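Local coordinates for protein translation initiation factor eIF2B subunit delta (Schizosaccharomyces pombe, PDB 5B04) that forms part of the eIF2B complex, which catalyses exchange of GDP for GTP on the gamma subunit of translation initiation factor eIF2, at residues G[338-343]-G[371-376]; G[327-332]-G[359-364]; G[121-126]-G[388-393]. All coordinates share one frame; numbering follows the deposited sequence.

Interaction 1: G[338-343]-G[371-376]; sequences KIFLGG and PVIACC
Phe340 lays one face of its ring over the terminal methyl of Ile373, the two side chains running side by side. Ile373 CD1 lies 4.0 Å from the centroid of the Phe340 ring and 27° off its normal, a CH-pi contact displaced toward CZ and CE1. CG of Phe340 and CG1 of Ile373 both stand anti to their carbonyl carbons (chi1 -77° and -56°), sending the two side chains off in the same sense. Also on the side of the sheet that carries Phe340 and Ile373, Cys375 SG approaches the ring obliquely, 4.2 Å from Phe340 CD2, in a sulfur-aromatic contact.

On the other face of the sheet, Leu341 CD1 meets Val372 CG1 at 3.6 Å. Ile339 lies beside this pair, and helix 358-367 covers all three through Ile361 and Ser362. Aliphatic side chains suit this face, which is buried under the helix; the small Ala374 is in contact with Met346.

The backbones are neighbouring parallel strands whose bonds alternate in direction. Ile339 N gives to Pro371 O at 3.2 Å, and Ile373 N returns a bond to Ile339 O at 2.9 Å. Leu341 N then gives to Ile373 O at 2.8 Å, and Cys375 N to Leu341 O; the last link, Gly343 N to Cys375 O, is weak. Pro371 opens the ladder with its carbonyl alone, since a proline nitrogen has no hydrogen to give. Strand 269-274 continues the sheet beyond 338-342, and Lys338 NZ forms a salt bridge with Asp269.

Joining two central strands of a Rossmann-like domain, the contact pairs most of the facing N-H and C=O groups with one another and surrounds them with hydrocarbon and sulfur, a chemistry suited to a buried interior.

Interaction 2: G[327-332]-G[359-364]; sequences SALSYI and SLISLL
Leu329 and Ile361 bring helices 329-333 and 358-367 together with their CA atoms 7.3 Å apart, while Ser330 and Leu364 stand closer still, at 6.7 Å. Leu329 carries most of the contact. Its CG is anti to the backbone N (chi1 -172°), which carries the branch toward the facing helix, and its two methyls meet different neighbours for the most part. CD1 meets Ile361 CD1 at 3.7 Å, the side chains crossing at about a right angle, whereas CD2 lies against Leu360 O and packs on Leu364 CB and CD2.

Both helices flank the Rossmann-like sheet, and 358-367 is the helix of the beta-alpha-beta connection between strands 338-342 and 372-375. Ile361 reaches Ile339 and Val299 of that sheet, so an apolar residue suits this place between helix and strands. Replacing Leu329 with an alanine would probably leave Ile361 CD1 without the methyl of Leu329 that it packs on and open a gap beside Leu364. The same Leu364 CD2 also lies against Ser330, 3.6 Å from Ser330 N and close to Ser330 CB, where a small side chain allows it to approach the helix backbone. Ser330 also packs on Gln300 of the beta subunit.

Interaction 3: G[121-126]-G[388-393]; sequences SIFSHL and DSLVYN
A loop-to-loop contact, part apolar and part polar, joins His125 and its neighbours in the N-terminal segment 121-126 to Leu390 in the loop that follows strand 372-375. Its polar element is one hydrogen bond: His125 NE2 donates to Leu390 O at 3.0 Å, nearly straight at 166°. The acceptor lies in the plane of the imidazole, whereas the donor stands above the plane of the carbonyl. With CG of His125 between the backbone N and the carbonyl carbon (chi1 56°), the ring N-H that suits histidine here can extend to that oxygen. Leu126 CD2 comes to the same oxygen at 3.5 Å.

The methyls of Leu390 turn to the apolar residues. CD2 sits at the edge of the Phe123 ring, 3.6 Å from CE1, and CD1 reaches Ile122 CD1 more loosely, at 4.1 Å. Ile122 CG1 in turn covers the centre of one face of the Phe123 ring. A type I turn from Ser121 to Ser124 presents these side chains, and Ser121 O accepts from Ser124 N and OG. Strand 425-435 underlies both loops, Leu428 touching Phe123 and Leu430 touching Leu126 and Leu390, while Ile273 and Ala272 of a beta subunit pack on Phe123 and Leu390.

In the fold
Interactions 1 and 2 are two layers of one Rossmann-like domain, their centres 14 Å apart. They meet directly where Leu341 CD1 packs on Ser362 OG and Ile339 CG2 lies 3.8 Å from Ile361 CG2. Their segments alternate along the chain, each helix being followed by a strand of interaction 1. Interaction 3 touches neither, though its nearest atoms come within about 6 Å of interaction 2 and about 13 Å of interaction 1, and it closes a long chain loop in which both are nested. A phosphate ion, probably from the crystallisation liquor, lies about 5 Å from Gly342 of interaction 1. Interactions 2 and 3 both border beta-subunit chains within the eIF2B assembly.

Interaction 1: G[338-343]-G[371-376]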
loop_
_atom_site.group_PDB
_atom_site.type_symbol
_atom_site.label_atom_id
_atom_site.label_comp_id
_atom_site.label_asym_id
_atom_site.label_seq_id
_atom_site.Cartn_x
_atom_site.Cartn_y
_atom_site.Cartn_z
ATOM N N LYS G 338 7.228 -3.785 27.547
ATOM C CA LYS G 338 8.442 -3.466 26.798
ATOM C C LYS G 338 8.856 -4.596 25.859
ATOM O O LYS G 338 8.691 -5.773 26.176
ATOM C CB LYS G 338 9.595 -3.142 27.751
ATOM C CG LYS G 338 9.565 -1.729 28.307
ATOM C CD LYS G 338 10.758 -1.457 29.205
ATOM C CE LYS G 338 10.699 -0.050 29.777
ATOM N NZ LYS G 338 9.490 0.154 30.623
ATOM N N ILE G 339 9.398 -4.224 24.703
ATOM C CA ILE G 339 9.868 -5.195 23.721
ATOM C C ILE G 339 11.354 -5.008 23.439
ATOM O O ILE G 339 11.796 -3.914 23.089
ATOM C CB ILE G 339 9.089 -5.084 22.397
ATOM C CG1 ILE G 339 7.601 -5.346 22.630
ATOM C CG2 ILE G 339 9.642 -6.055 21.366
ATOM C CD1 ILE G 339 6.736 -5.046 21.428
ATOM N N PHE G 340 12.123 -6.081 23.594
ATOM C CA PHE G 340 13.561 -6.033 23.353
ATOM C C PHE G 340 13.945 -6.913 22.171
ATOM O O PHE G 340 13.590 -8.090 22.117
ATOM C CB PHE G 340 14.330 -6.464 24.603
ATOM C CG PHE G 340 14.405 -5.402 25.663
ATOM C CD1 PHE G 340 13.266 -4.986 26.330
ATOM C CD2 PHE G 340 15.619 -4.824 25.994
ATOM C CE1 PHE G 340 13.334 -4.011 27.306
ATOM C CE2 PHE G 340 15.694 -3.849 26.972
ATOM C CZ PHE G 340 14.549 -3.443 27.628
ATOM N N LEU G 341 14.677 -6.332 21.225
ATOM C CA LEU G 341 15.045 -7.042 20.008
ATOM C C LEU G 341 16.551 -7.052 19.775
ATOM O O LEU G 341 17.225 -6.036 19.939
ATOM C CB LEU G 341 14.345 -6.417 18.801
ATOM C CG LEU G 341 12.825 -6.294 18.885
ATOM C CD1 LEU G 341 12.284 -5.568 17.666
ATOM C CD2 LEU G 341 12.184 -7.665 19.023
ATOM N N GLY G 342 17.070 -8.215 19.396
ATOM C CA GLY G 342 18.441 -8.328 18.942
ATOM C C GLY G 342 18.442 -8.214 17.432
ATOM O O GLY G 342 17.472 -8.597 16.780
ATOM N N GLY G 343 19.521 -7.682 16.869
ATOM C CA GLY G 343 19.572 -7.453 15.439
ATOM C C GLY G 343 20.692 -8.185 14.730
ATOM O O GLY G 343 21.818 -8.251 15.221
ATOM N N PRO G 371 7.048 0.305 23.624
ATOM C CA PRO G 371 8.365 0.685 23.101
ATOM C C PRO G 371 9.099 -0.477 22.440
ATOM O O PRO G 371 9.166 -1.569 23.004
ATOM C CB PRO G 371 9.115 1.153 24.352
ATOM C CG PRO G 371 8.045 1.594 25.285
ATOM C CD PRO G 371 6.900 0.654 25.046
ATOM N N VAL G 372 9.636 -0.236 21.249
ATOM C CA VAL G 372 10.439 -1.234 20.555
ATOM C C VAL G 372 11.917 -0.890 20.688
ATOM O O VAL G 372 12.381 0.119 20.158
ATOM C CB VAL G 372 10.059 -1.334 19.068
ATOM C CG1 VAL G 372 11.026 -2.247 18.333
ATOM C CG2 VAL G 372 8.629 -1.829 18.920
ATOM N N ILE G 373 12.653 -1.734 21.404
ATOM C CA ILE G 373 14.049 -1.457 21.715
ATOM C C ILE G 373 14.996 -2.390 20.969
ATOM O O ILE G 373 15.069 -3.584 21.263
ATOM C CB ILE G 373 14.307 -1.575 23.227
ATOM C CG1 ILE G 373 13.356 -0.654 23.995
ATOM C CG2 ILE G 373 15.756 -1.250 23.549
ATOM C CD1 ILE G 373 13.466 -0.772 25.497
ATOM N N ALA G 374 15.723 -1.837 20.003
ATOM C CA ALA G 374 16.667 -2.613 19.210
ATOM C C ALA G 374 18.058 -2.600 19.833
ATOM O O ALA G 374 18.638 -1.538 20.060
ATOM C CB ALA G 374 16.721 -2.083 17.786
ATOM N N CYS G 375 18.587 -3.787 20.110
ATOM C CA CYS G 375 19.919 -3.921 20.690
ATOM C C CYS G 375 20.894 -4.504 19.674
ATOM O O CYS G 375 20.858 -5.698 19.380
ATOM C CB CYS G 375 19.875 -4.797 21.941
ATOM S SG CYS G 375 18.783 -4.179 23.237
ATOM N N CYS G 376 21.767 -3.657 19.141
ATOM C CA CYS G 376 22.693 -4.081 18.101
ATOM C C CYS G 376 24.081 -3.482 18.292
ATOM O O CYS G 376 24.221 -2.286 18.544
ATOM C CB CYS G 376 22.146 -3.703 16.723
ATOM S SG CYS G 376 23.099 -4.341 15.328
#

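Interaction 2: G[327-332]-G[359-364]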
loop_
_atom_site.group_PDB
_atom_site.type_symbol
_atom_site.label_atom_id
_atom_site.label_comp_id
_atom_site.label_asym_id
_atom_site.label_seq_id
_atom_site.Cartn_x
_atom_site.Cartn_y
_atom_site.Cartn_z
ATOM N N SER G 327 1.524 -16.509 16.462
ATOM C CA SER G 327 0.116 -16.400 16.101
ATOM C C SER G 327 -0.696 -15.778 17.231
ATOM O O SER G 327 -1.764 -15.209 17.001
ATOM C CB SER G 327 -0.453 -17.773 15.751
ATOM O OG SER G 327 0.388 -18.457 14.839
ATOM N N ALA G 328 -0.184 -15.892 18.452
ATOM C CA ALA G 328 -0.874 -15.379 19.629
ATOM C C ALA G 328 -0.325 -14.021 20.042
ATOM O O ALA G 328 -0.478 -13.607 21.191
ATOM C CB ALA G 328 -0.759 -16.366 20.780
ATOM N N LEU G 329 0.310 -13.332 19.098
ATOM C CA LEU G 329 0.964 -12.059 19.380
ATOM C C LEU G 329 -0.015 -11.006 19.889
ATOM O O LEU G 329 0.234 -10.365 20.908
ATOM C CB LEU G 329 1.680 -11.541 18.134
ATOM C CG LEU G 329 2.554 -10.308 18.362
ATOM C CD1 LEU G 329 3.602 -10.593 19.426
ATOM C CD2 LEU G 329 3.206 -9.865 17.063
ATOM N N SER G 330 -1.122 -10.832 19.172
ATOM C CA SER G 330 -2.147 -9.858 19.542
ATOM C C SER G 330 -2.657 -10.075 20.960
ATOM O O SER G 330 -2.853 -9.122 21.714
ATOM C CB SER G 330 -3.318 -9.926 18.565
ATOM O OG SER G 330 -4.338 -9.012 18.930
ATOM N N TYR G 331 -2.871 -11.339 21.306
ATOM C CA TYR G 331 -3.374 -11.711 22.621
ATOM C C TYR G 331 -2.390 -11.338 23.723
ATOM O O TYR G 331 -2.726 -10.601 24.649
ATOM C CB TYR G 331 -3.666 -13.214 22.660
ATOM C CG TYR G 331 -4.182 -13.721 23.989
ATOM C CD1 TYR G 331 -5.542 -13.727 24.270
ATOM C CD2 TYR G 331 -3.311 -14.205 24.957
ATOM C CE1 TYR G 331 -6.019 -14.192 25.481
ATOM C CE2 TYR G 331 -3.778 -14.672 26.171
ATOM C CZ TYR G 331 -5.132 -14.663 26.426
ATOM O OH TYR G 331 -5.603 -15.127 27.633
ATOM N N ILE G 332 -1.168 -11.847 23.608
ATOM C CA ILE G 332 -0.173 -11.715 24.664
ATOM C C ILE G 332 0.389 -10.294 24.772
ATOM O O ILE G 332 0.946 -9.919 25.803
ATOM C CB ILE G 332 0.990 -12.713 24.449
ATOM C CG1 ILE G 332 1.776 -12.921 25.745
ATOM C CG2 ILE G 332 1.894 -12.255 23.309
ATOM C CD1 ILE G 332 0.935 -13.435 26.891
ATOM N N SER G 359 9.402 -7.876 12.450
ATOM C CA SER G 359 8.591 -6.722 12.064
ATOM C C SER G 359 7.171 -6.828 12.605
ATOM O O SER G 359 6.572 -5.826 12.996
ATOM C CB SER G 359 8.550 -6.575 10.547
ATOM O OG SER G 359 8.059 -7.762 9.952
ATOM N N LEU G 360 6.636 -8.045 12.616
ATOM C CA LEU G 360 5.305 -8.287 13.159
ATOM C C LEU G 360 5.277 -7.991 14.654
ATOM O O LEU G 360 4.300 -7.446 15.169
ATOM C CB LEU G 360 4.865 -9.727 12.892
ATOM C CG LEU G 360 4.405 -10.021 11.462
ATOM C CD1 LEU G 360 4.182 -11.511 11.261
ATOM C CD2 LEU G 360 3.141 -9.239 11.140
ATOM N N ILE G 361 6.358 -8.352 15.342
ATOM C CA ILE G 361 6.509 -8.037 16.757
ATOM C C ILE G 361 6.460 -6.529 16.966
ATOM O O ILE G 361 5.734 -6.029 17.826
ATOM C CB ILE G 361 7.836 -8.582 17.326
ATOM C CG1 ILE G 361 7.943 -10.093 17.110
ATOM C CG2 ILE G 361 7.967 -8.237 18.802
ATOM C CD1 ILE G 361 6.985 -10.902 17.953
ATOM N N SER G 362 7.232 -5.810 16.159
ATOM C CA SER G 362 7.346 -4.363 16.282
ATOM C C SER G 362 6.074 -3.644 15.841
ATOM O O SER G 362 5.725 -2.598 16.386
ATOM C CB SER G 362 8.536 -3.859 15.467
ATOM O OG SER G 362 9.705 -4.605 15.762
ATOM N N LEU G 363 5.386 -4.208 14.852
ATOM C CA LEU G 363 4.166 -3.599 14.331
ATOM C C LEU G 363 3.032 -3.656 15.349
ATOM O O LEU G 363 2.423 -2.634 15.667
ATOM C CB LEU G 363 3.738 -4.279 13.030
ATOM C CG LEU G 363 2.446 -3.756 12.396
ATOM C CD1 LEU G 363 2.506 -2.248 12.210
ATOM C CD2 LEU G 363 2.182 -4.447 11.070
ATOM N N LEU G 364 2.747 -4.852 15.856
ATOM C CA LEU G 364 1.693 -5.020 16.851
ATOM C C LEU G 364 2.082 -4.365 18.171
ATOM O O LEU G 364 1.220 -3.935 18.937
ATOM C CB LEU G 364 1.379 -6.502 17.068
ATOM C CG LEU G 364 0.349 -7.124 16.119
ATOM C CD1 LEU G 364 0.951 -7.396 14.748
ATOM C CD2 LEU G 364 -0.234 -8.394 16.716
#

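Interaction 3: G[121-126]-G[388-393]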
loop_
_atom_site.group_PDB
_atom_site.type_symbol
_atom_site.label_atom_id
_atom_site.label_comp_id
_atom_site.label_asym_id
_atom_site.label_seq_id
_atom_site.Cartn_x
_atom_site.Cartn_y
_atom_site.Cartn_z
ATOM N N SER G 121 8.317 -15.575 -10.441
ATOM C CA SER G 121 8.435 -15.882 -9.023
ATOM C C SER G 121 9.157 -14.743 -8.316
ATOM O O SER G 121 10.259 -14.360 -8.708
ATOM C CB SER G 121 9.179 -17.202 -8.809
ATOM O OG SER G 121 9.346 -17.477 -7.429
ATOM N N ILE G 122 8.533 -14.200 -7.277
ATOM C CA ILE G 122 9.120 -13.084 -6.543
ATOM C C ILE G 122 10.231 -13.563 -5.611
ATOM O O ILE G 122 10.876 -12.761 -4.936
ATOM C CB ILE G 122 8.058 -12.322 -5.728
ATOM C CG1 ILE G 122 7.488 -13.208 -4.623
ATOM C CG2 ILE G 122 6.941 -11.829 -6.636
ATOM C CD1 ILE G 122 6.384 -12.548 -3.826
ATOM N N PHE G 123 10.450 -14.874 -5.584
ATOM C CA PHE G 123 11.505 -15.465 -4.769
ATOM C C PHE G 123 12.567 -16.125 -5.645
ATOM O O PHE G 123 13.453 -16.819 -5.148
ATOM C CB PHE G 123 10.920 -16.493 -3.799
ATOM C CG PHE G 123 9.689 -16.021 -3.081
ATOM C CD1 PHE G 123 9.766 -15.013 -2.133
ATOM C CD2 PHE G 123 8.454 -16.592 -3.345
ATOM C CE1 PHE G 123 8.634 -14.578 -1.470
ATOM C CE2 PHE G 123 7.317 -16.162 -2.685
ATOM C CZ PHE G 123 7.407 -15.155 -1.745
ATOM N N SER G 124 12.471 -15.897 -6.952
ATOM C CA SER G 124 13.331 -16.566 -7.925
ATOM C C SER G 124 14.792 -16.127 -7.851
ATOM O O SER G 124 15.688 -16.863 -8.267
ATOM C CB SER G 124 12.801 -16.327 -9.341
ATOM O OG SER G 124 12.698 -14.941 -9.620
ATOM N N HIS G 125 15.031 -14.933 -7.322
ATOM C CA HIS G 125 16.374 -14.360 -7.309
ATOM C C HIS G 125 17.170 -14.743 -6.063
ATOM O O HIS G 125 18.394 -14.622 -6.041
ATOM C CB HIS G 125 16.296 -12.837 -7.420
ATOM C CG HIS G 125 15.455 -12.198 -6.360
ATOM N ND1 HIS G 125 14.109 -11.955 -6.524
ATOM C CD2 HIS G 125 15.769 -11.755 -5.120
ATOM C CE1 HIS G 125 13.629 -11.387 -5.432
ATOM N NE2 HIS G 125 14.615 -11.254 -4.564
ATOM N N LEU G 126 16.473 -15.202 -5.030
ATOM C CA LEU G 126 17.121 -15.544 -3.771
ATOM C C LEU G 126 17.980 -16.802 -3.905
ATOM O O LEU G 126 17.513 -17.839 -4.379
ATOM C CB LEU G 126 16.075 -15.723 -2.670
ATOM C CG LEU G 126 15.221 -14.486 -2.384
ATOM C CD1 LEU G 126 14.154 -14.780 -1.342
ATOM C CD2 LEU G 126 16.096 -13.323 -1.942
ATOM N N ASP G 388 12.327 -3.257 1.069
ATOM C CA ASP G 388 11.433 -4.363 1.390
ATOM C C ASP G 388 12.227 -5.559 1.901
ATOM O O ASP G 388 13.455 -5.580 1.822
ATOM C CB ASP G 388 10.592 -4.758 0.174
ATOM C CG ASP G 388 11.433 -5.301 -0.964
ATOM O OD1 ASP G 388 12.571 -4.823 -1.141
ATOM O OD2 ASP G 388 10.953 -6.205 -1.680
ATOM N N SER G 389 11.520 -6.556 2.421
ATOM C CA SER G 389 12.166 -7.714 3.024
ATOM C C SER G 389 12.501 -8.791 1.996
ATOM O O SER G 389 12.956 -9.876 2.356
ATOM C CB SER G 389 11.270 -8.304 4.117
ATOM O OG SER G 389 10.821 -7.301 5.009
ATOM N N LEU G 390 12.288 -8.489 0.719
ATOM C CA LEU G 390 12.386 -9.513 -0.317
ATOM C C LEU G 390 13.633 -9.421 -1.196
ATOM O O LEU G 390 14.062 -10.426 -1.763
ATOM C CB LEU G 390 11.140 -9.472 -1.202
ATOM C CG LEU G 390 9.917 -10.178 -0.616
ATOM C CD1 LEU G 390 8.750 -10.123 -1.582
ATOM C CD2 LEU G 390 10.256 -11.617 -0.269
ATOM N N VAL G 391 14.212 -8.232 -1.321
ATOM C CA VAL G 391 15.384 -8.069 -2.177
ATOM C C VAL G 391 16.618 -8.731 -1.557
ATOM O O VAL G 391 17.332 -9.478 -2.228
ATOM C CB VAL G 391 15.675 -6.578 -2.473
ATOM C CG1 VAL G 391 15.612 -5.742 -1.202
ATOM C CG2 VAL G 391 17.020 -6.421 -3.170
ATOM N N TYR G 392 16.856 -8.467 -0.276
ATOM C CA TYR G 392 17.956 -9.094 0.446
ATOM C C TYR G 392 17.425 -9.968 1.575
ATOM O O TYR G 392 16.904 -9.465 2.569
ATOM C CB TYR G 392 18.914 -8.042 1.009
ATOM C CG TYR G 392 19.845 -7.433 -0.014
ATOM C CD1 TYR G 392 21.049 -8.044 -0.336
ATOM C CD2 TYR G 392 19.528 -6.238 -0.647
ATOM C CE1 TYR G 392 21.908 -7.489 -1.266
ATOM C CE2 TYR G 392 20.380 -5.675 -1.581
ATOM C CZ TYR G 392 21.569 -6.304 -1.885
ATOM O OH TYR G 392 22.421 -5.747 -2.812
ATOM N N ASN G 393 17.562 -11.279 1.414
ATOM C CA ASN G 393 17.120 -12.222 2.430
ATOM C C ASN G 393 17.858 -13.548 2.290
ATOM O O ASN G 393 18.718 -13.698 1.423
ATOM C CB ASN G 393 15.607 -12.438 2.340
ATOM C CG ASN G 393 14.983 -12.767 3.683
ATOM O OD1 ASN G 393 15.532 -13.546 4.462
ATOM N ND2 ASN G 393 13.829 -12.170 3.962
#